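PDB 3BVO: Co-chaperone protein HscB, mitochondrial precursor, which acts as a co-chaperone in mitochondrial iron-sulfur cluster assembly, working with ISCU and HSPA9 in an iron-sulfur transfer complex. Local coordinates for residues D44-M49 / L111-L116; P122-Y127 / K189-S194. One frame throughout, in Å; residues are numbered along the deposited sequence.

How the contacts relate
Contacts 1 and 2 follow one another along the chain of a largely helical co-chaperone. Contact 1 comes first and closes inside the J domain, where the short helix 45-48 meets helix 106-116. Contact 2 opens just afterwards, in the loop that leads to helix 131-146, and ends on helix 180-203 of the C-terminal helical domain. Their centres lie about 20 Å apart; the nearest atoms come to about 5 Å without touching. Helix 106-116 links the two regions, since Leu-111 and Leu-114 pack on Leu-187 of helix 180-203 while its Tyr-112 faces helix 45-48, which probably helps to set the J domain against the C-terminal helices.

Contact 1 (D44-M49 / L111-L116)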
# COMPACT_ATOMS: atom_id res chain seq x y z
N ASP A 44 1.87 -10.55 -7.32
CA ASP A 44 1.30 -9.58 -6.40
C ASP A 44 2.42 -8.83 -5.66
O ASP A 44 3.60 -9.21 -5.72
CB ASP A 44 0.30 -10.23 -5.44
CG ASP A 44 0.97 -10.95 -4.26
OD1 ASP A 44 1.85 -10.34 -3.60
OD2 ASP A 44 0.58 -12.10 -3.95
N TYR A 45 2.04 -7.76 -4.95
CA TYR A 45 3.01 -6.94 -4.24
C TYR A 45 3.69 -7.65 -3.05
O TYR A 45 4.87 -7.43 -2.80
CB TYR A 45 2.35 -5.65 -3.77
CG TYR A 45 2.02 -4.64 -4.87
CD1 TYR A 45 2.73 -4.62 -6.08
CD2 TYR A 45 1.05 -3.67 -4.67
CE1 TYR A 45 2.45 -3.68 -7.04
CE2 TYR A 45 0.76 -2.74 -5.62
CZ TYR A 45 1.46 -2.74 -6.81
OH TYR A 45 1.15 -1.79 -7.76
N PHE A 46 2.96 -8.49 -2.33
CA PHE A 46 3.56 -9.18 -1.19
C PHE A 46 4.68 -10.11 -1.65
O PHE A 46 5.70 -10.25 -0.98
CB PHE A 46 2.49 -9.95 -0.42
CG PHE A 46 1.52 -9.06 0.30
CD1 PHE A 46 1.87 -8.49 1.53
CD2 PHE A 46 0.27 -8.79 -0.24
CE1 PHE A 46 0.99 -7.65 2.19
CE2 PHE A 46 -0.61 -7.95 0.42
CZ PHE A 46 -0.25 -7.38 1.64
N SER A 47 4.47 -10.73 -2.80
CA SER A 47 5.45 -11.61 -3.39
C SER A 47 6.66 -10.81 -3.83
O SER A 47 7.81 -11.16 -3.52
CB SER A 47 4.85 -12.37 -4.58
OG SER A 47 5.87 -12.94 -5.38
N LEU A 48 6.40 -9.72 -4.55
CA LEU A 48 7.46 -8.87 -5.07
C LEU A 48 8.27 -8.28 -3.94
O LEU A 48 9.45 -8.05 -4.08
CB LEU A 48 6.91 -7.75 -5.96
CG LEU A 48 7.89 -6.73 -6.57
CD1 LEU A 48 8.83 -7.39 -7.54
CD2 LEU A 48 7.16 -5.61 -7.26
N MSE A 49 7.64 -8.05 -2.80
CA MSE A 49 8.34 -7.50 -1.66
C MSE A 49 8.80 -8.59 -0.73
O MSE A 49 9.29 -8.30 0.37
CB MSE A 49 7.47 -6.48 -0.95
CG MSE A 49 7.33 -5.17 -1.74
SE MSE A 49 9.06 -4.23 -1.93
CE MSE A 49 8.90 -3.77 -3.80
N LEU A 111 -6.39 -2.03 1.94
CA LEU A 111 -7.19 -2.02 0.72
C LEU A 111 -6.65 -2.95 -0.35
O LEU A 111 -7.42 -3.58 -1.07
CB LEU A 111 -7.33 -0.61 0.17
CG LEU A 111 -8.07 0.33 1.11
CD1 LEU A 111 -7.96 1.77 0.62
CD2 LEU A 111 -9.52 -0.12 1.30
N TYR A 112 -5.32 -3.03 -0.45
CA TYR A 112 -4.70 -3.92 -1.43
C TYR A 112 -4.93 -5.37 -1.06
O TYR A 112 -5.17 -6.22 -1.92
CB TYR A 112 -3.21 -3.66 -1.58
CG TYR A 112 -2.56 -4.52 -2.65
CD1 TYR A 112 -2.89 -4.34 -4.00
CD2 TYR A 112 -1.63 -5.50 -2.31
CE1 TYR A 112 -2.31 -5.12 -4.98
CE2 TYR A 112 -1.05 -6.30 -3.29
CZ TYR A 112 -1.39 -6.10 -4.62
OH TYR A 112 -0.82 -6.87 -5.60
N LEU A 113 -4.89 -5.64 0.23
CA LEU A 113 -5.12 -6.99 0.71
C LEU A 113 -6.52 -7.49 0.33
O LEU A 113 -6.70 -8.67 0.06
CB LEU A 113 -4.89 -7.05 2.21
CG LEU A 113 -4.64 -8.41 2.82
CD1 LEU A 113 -3.42 -9.04 2.23
CD2 LEU A 113 -4.46 -8.23 4.30
N LEU A 114 -7.49 -6.57 0.30
CA LEU A 114 -8.87 -6.88 -0.07
C LEU A 114 -9.00 -7.16 -1.57
O LEU A 114 -9.80 -8.00 -1.98
CB LEU A 114 -9.78 -5.72 0.26
CG LEU A 114 -10.12 -5.33 1.69
CD1 LEU A 114 -11.03 -4.13 1.66
CD2 LEU A 114 -10.80 -6.49 2.39
N LYS A 115 -8.25 -6.42 -2.38
CA LYS A 115 -8.36 -6.60 -3.83
C LYS A 115 -7.98 -8.02 -4.22
O LYS A 115 -8.73 -8.67 -4.94
CB LYS A 115 -7.52 -5.57 -4.59
CG LYS A 115 -8.32 -4.37 -5.03
CD LYS A 115 -7.47 -3.28 -5.67
CE LYS A 115 -6.87 -2.35 -4.61
NZ LYS A 115 -6.14 -1.17 -5.19
N LEU A 116 -6.83 -8.50 -3.72
CA LEU A 116 -6.39 -9.88 -3.96
C LEU A 116 -7.44 -10.88 -3.51
O LEU A 116 -7.66 -11.91 -4.16
CB LEU A 116 -5.06 -10.19 -3.28
CG LEU A 116 -3.94 -9.17 -3.51
CD1 LEU A 116 -2.69 -9.57 -2.74
CD2 LEU A 116 -3.65 -8.98 -4.99
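Tyr-45 and Tyr-112 meet twice, once through a polar bond and once through their rings. The backbone N of Tyr-45, in the first turn of helix 45-48, donates to Tyr-112 OH (3.1 Å, 158° at the hydrogen), bringing a side-chain oxygen to a helix start. Beside it, Asp-44 is the N-cap: its OD1 accepts from Ser-47 N at 2.8 Å, while OD2 forms a salt bridge with Arg-53.

The two tyrosine rings form an offset stack, with centroids 4.6 Å apart and planes at 29°. Tyr-45 CD2 lies over one face of Tyr-112 toward its rim, and Leu-116 CG lies over the opposite face. In Tyr-112, CB points toward the segment 44-49 and CG is anti to the backbone N (chi1 -177°). An alanine at Tyr-112 would probably leave Tyr-45 N without this acceptor and the Tyr-45 ring without its stacking partner.

Apolar packing completes the junction: Phe-46 CE2 touches Leu-113 CD1 at 3.5 Å and the edge of the Tyr-112 ring at CD2, while Leu-116 CD1 sits in the plane of the phenylalanine, at its edge. Such packing joins the first and last helices of the J domain.

Contact 2 (P122-Y127 / K189-S194); sequences PERTDY and KMRYFS
Tyr-192 OH donates to Asp-126 OD2 (3.0 Å), a hydrogen bond between the loop 122-127 and the segment 189-194 of helix 180-203. The carboxylate receives it on the anti lone pair, the one turned away from its other oxygen, and its plane is 40° from that of the ring. Tyr-192 has its CG anti to the carbonyl carbon, and the end of its side chain comes nearer to the loop than its start.

Arg-124 crosses over one face of the same ring. Its CG makes a CH-pi contact, 4.3 Å from the centroid of the Tyr-192 ring and 23° off the normal, and further along the chain NE lies 3.5 Å above the ring plane, offset toward the rim. NH1 of Arg-124 comes to 3.3 Å from Tyr-192 CE1. The guanidinium is tilted 46° to the ring rather than laid flat on it.

Here the connection between the J domain and the C-terminal helical domain packs against helix 180-203, whose Tyr-192 also meets Phe-133 of helix 131-146 edge-to-face. The tyrosine therefore touches both the incoming loop and the helix that follows it.

Arg-191, one residue earlier, serves the other end of the loop. Glu-123 is the centre of an inverse gamma turn, closed by a weak bond from Arg-124 N to Pro-122 O, and the Arg-191 guanidinium lies against this turn: Arg-124 N sits 3.9 Å above the centre of its plane, while Arg-191 NH1 approaches Pro-122 O at 3.5 Å. The two like-charged groups do not meet: Arg-124 NE and Arg-191 NE are 6.1 Å apart.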
# COMPACT_ATOMS: atom_id res chain seq x y z
N PRO A 122 -15.95 0.67 -3.12
CA PRO A 122 -16.60 1.85 -3.67
C PRO A 122 -15.91 3.10 -3.14
O PRO A 122 -15.39 3.09 -2.03
CB PRO A 122 -18.03 1.76 -3.12
CG PRO A 122 -18.16 0.40 -2.51
CD PRO A 122 -16.79 0.03 -2.09
N GLU A 123 -15.90 4.17 -3.94
CA GLU A 123 -15.09 5.34 -3.63
C GLU A 123 -15.67 6.18 -2.49
O GLU A 123 -16.36 7.18 -2.72
CB GLU A 123 -14.83 6.18 -4.88
CG GLU A 123 -13.53 6.97 -4.83
CD GLU A 123 -13.14 7.53 -6.19
OE1 GLU A 123 -13.12 6.74 -7.21
OE2 GLU A 123 -12.83 8.76 -6.24
N ARG A 124 -15.38 5.74 -1.26
CA ARG A 124 -15.77 6.43 -0.03
C ARG A 124 -17.28 6.72 0.01
O ARG A 124 -17.70 7.81 0.42
CB ARG A 124 -14.93 7.71 0.15
CG ARG A 124 -14.76 8.21 1.58
CD ARG A 124 -13.80 9.40 1.61
NE ARG A 124 -14.07 10.31 2.72
CZ ARG A 124 -14.75 11.46 2.61
NH1 ARG A 124 -14.93 12.22 3.69
NH2 ARG A 124 -15.25 11.86 1.45
N THR A 125 -18.08 5.75 -0.42
CA THR A 125 -19.53 5.93 -0.54
C THR A 125 -20.13 6.33 0.79
O THR A 125 -20.20 5.54 1.74
CB THR A 125 -20.26 4.69 -1.09
OG1 THR A 125 -19.58 4.21 -2.26
CG2 THR A 125 -21.70 5.04 -1.46
N ASP A 126 -20.56 7.59 0.84
CA ASP A 126 -21.02 8.24 2.05
C ASP A 126 -22.32 7.65 2.59
O ASP A 126 -22.62 7.77 3.77
CB ASP A 126 -21.20 9.74 1.76
CG ASP A 126 -21.16 10.58 3.02
OD1 ASP A 126 -21.94 11.56 3.08
OD2 ASP A 126 -20.37 10.28 3.94
N TYR A 127 -23.09 7.00 1.72
CA TYR A 127 -24.40 6.48 2.09
C TYR A 127 -24.39 5.09 2.70
O TYR A 127 -25.14 4.82 3.64
CB TYR A 127 -25.35 6.52 0.89
CG TYR A 127 -26.31 7.68 0.95
CD1 TYR A 127 -25.97 8.92 0.40
CD2 TYR A 127 -27.55 7.55 1.57
CE1 TYR A 127 -26.85 9.99 0.45
CE2 TYR A 127 -28.43 8.61 1.63
CZ TYR A 127 -28.08 9.83 1.07
OH TYR A 127 -28.96 10.89 1.13
N LYS A 189 -13.70 3.05 7.10
CA LYS A 189 -13.71 4.02 8.18
C LYS A 189 -12.36 4.70 8.23
O LYS A 189 -12.27 5.90 8.30
CB LYS A 189 -14.03 3.38 9.53
CG LYS A 189 -15.49 3.03 9.73
CD LYS A 189 -15.74 2.60 11.15
CE LYS A 189 -17.13 2.01 11.33
NZ LYS A 189 -17.39 1.73 12.77
N MSE A 190 -11.31 3.90 8.17
CA MSE A 190 -9.97 4.45 8.28
C MSE A 190 -9.70 5.46 7.17
O MSE A 190 -8.90 6.39 7.35
CB MSE A 190 -8.94 3.35 8.24
CG MSE A 190 -8.87 2.55 9.52
SE MSE A 190 -7.71 0.98 9.28
CE MSE A 190 -6.16 1.84 8.42
N ARG A 191 -10.39 5.31 6.05
CA ARG A 191 -10.24 6.28 4.98
C ARG A 191 -10.69 7.68 5.45
O ARG A 191 -9.98 8.67 5.22
CB ARG A 191 -10.96 5.84 3.71
CG ARG A 191 -10.19 6.24 2.46
CD ARG A 191 -11.00 6.10 1.18
NE ARG A 191 -11.78 4.88 1.18
CZ ARG A 191 -12.04 4.14 0.11
NH1 ARG A 191 -12.77 3.04 0.24
NH2 ARG A 191 -11.56 4.47 -1.08
N TYR A 192 -11.84 7.74 6.13
CA TYR A 192 -12.32 8.99 6.72
C TYR A 192 -11.30 9.66 7.60
O TYR A 192 -10.92 10.81 7.38
CB TYR A 192 -13.63 8.79 7.48
CG TYR A 192 -14.81 8.68 6.56
CD1 TYR A 192 -15.45 9.83 6.06
CD2 TYR A 192 -15.29 7.43 6.15
CE1 TYR A 192 -16.55 9.72 5.19
CE2 TYR A 192 -16.39 7.32 5.29
CZ TYR A 192 -17.00 8.46 4.81
OH TYR A 192 -18.08 8.34 3.96
N PHE A 193 -10.82 8.93 8.59
CA PHE A 193 -9.90 9.52 9.54
C PHE A 193 -8.59 9.97 8.92
O PHE A 193 -8.02 10.95 9.38
CB PHE A 193 -9.70 8.62 10.76
CG PHE A 193 -10.87 8.66 11.70
CD1 PHE A 193 -12.13 8.20 11.30
CD2 PHE A 193 -10.73 9.16 12.98
CE1 PHE A 193 -13.23 8.25 12.16
CE2 PHE A 193 -11.82 9.21 13.85
CZ PHE A 193 -13.07 8.75 13.43
N SER A 194 -8.14 9.31 7.85
CA SER A 194 -6.94 9.76 7.12
C SER A 194 -7.13 11.15 6.55
O SER A 194 -6.28 12.02 6.73
CB SER A 194 -6.60 8.82 5.99
OG SER A 194 -6.15 7.60 6.53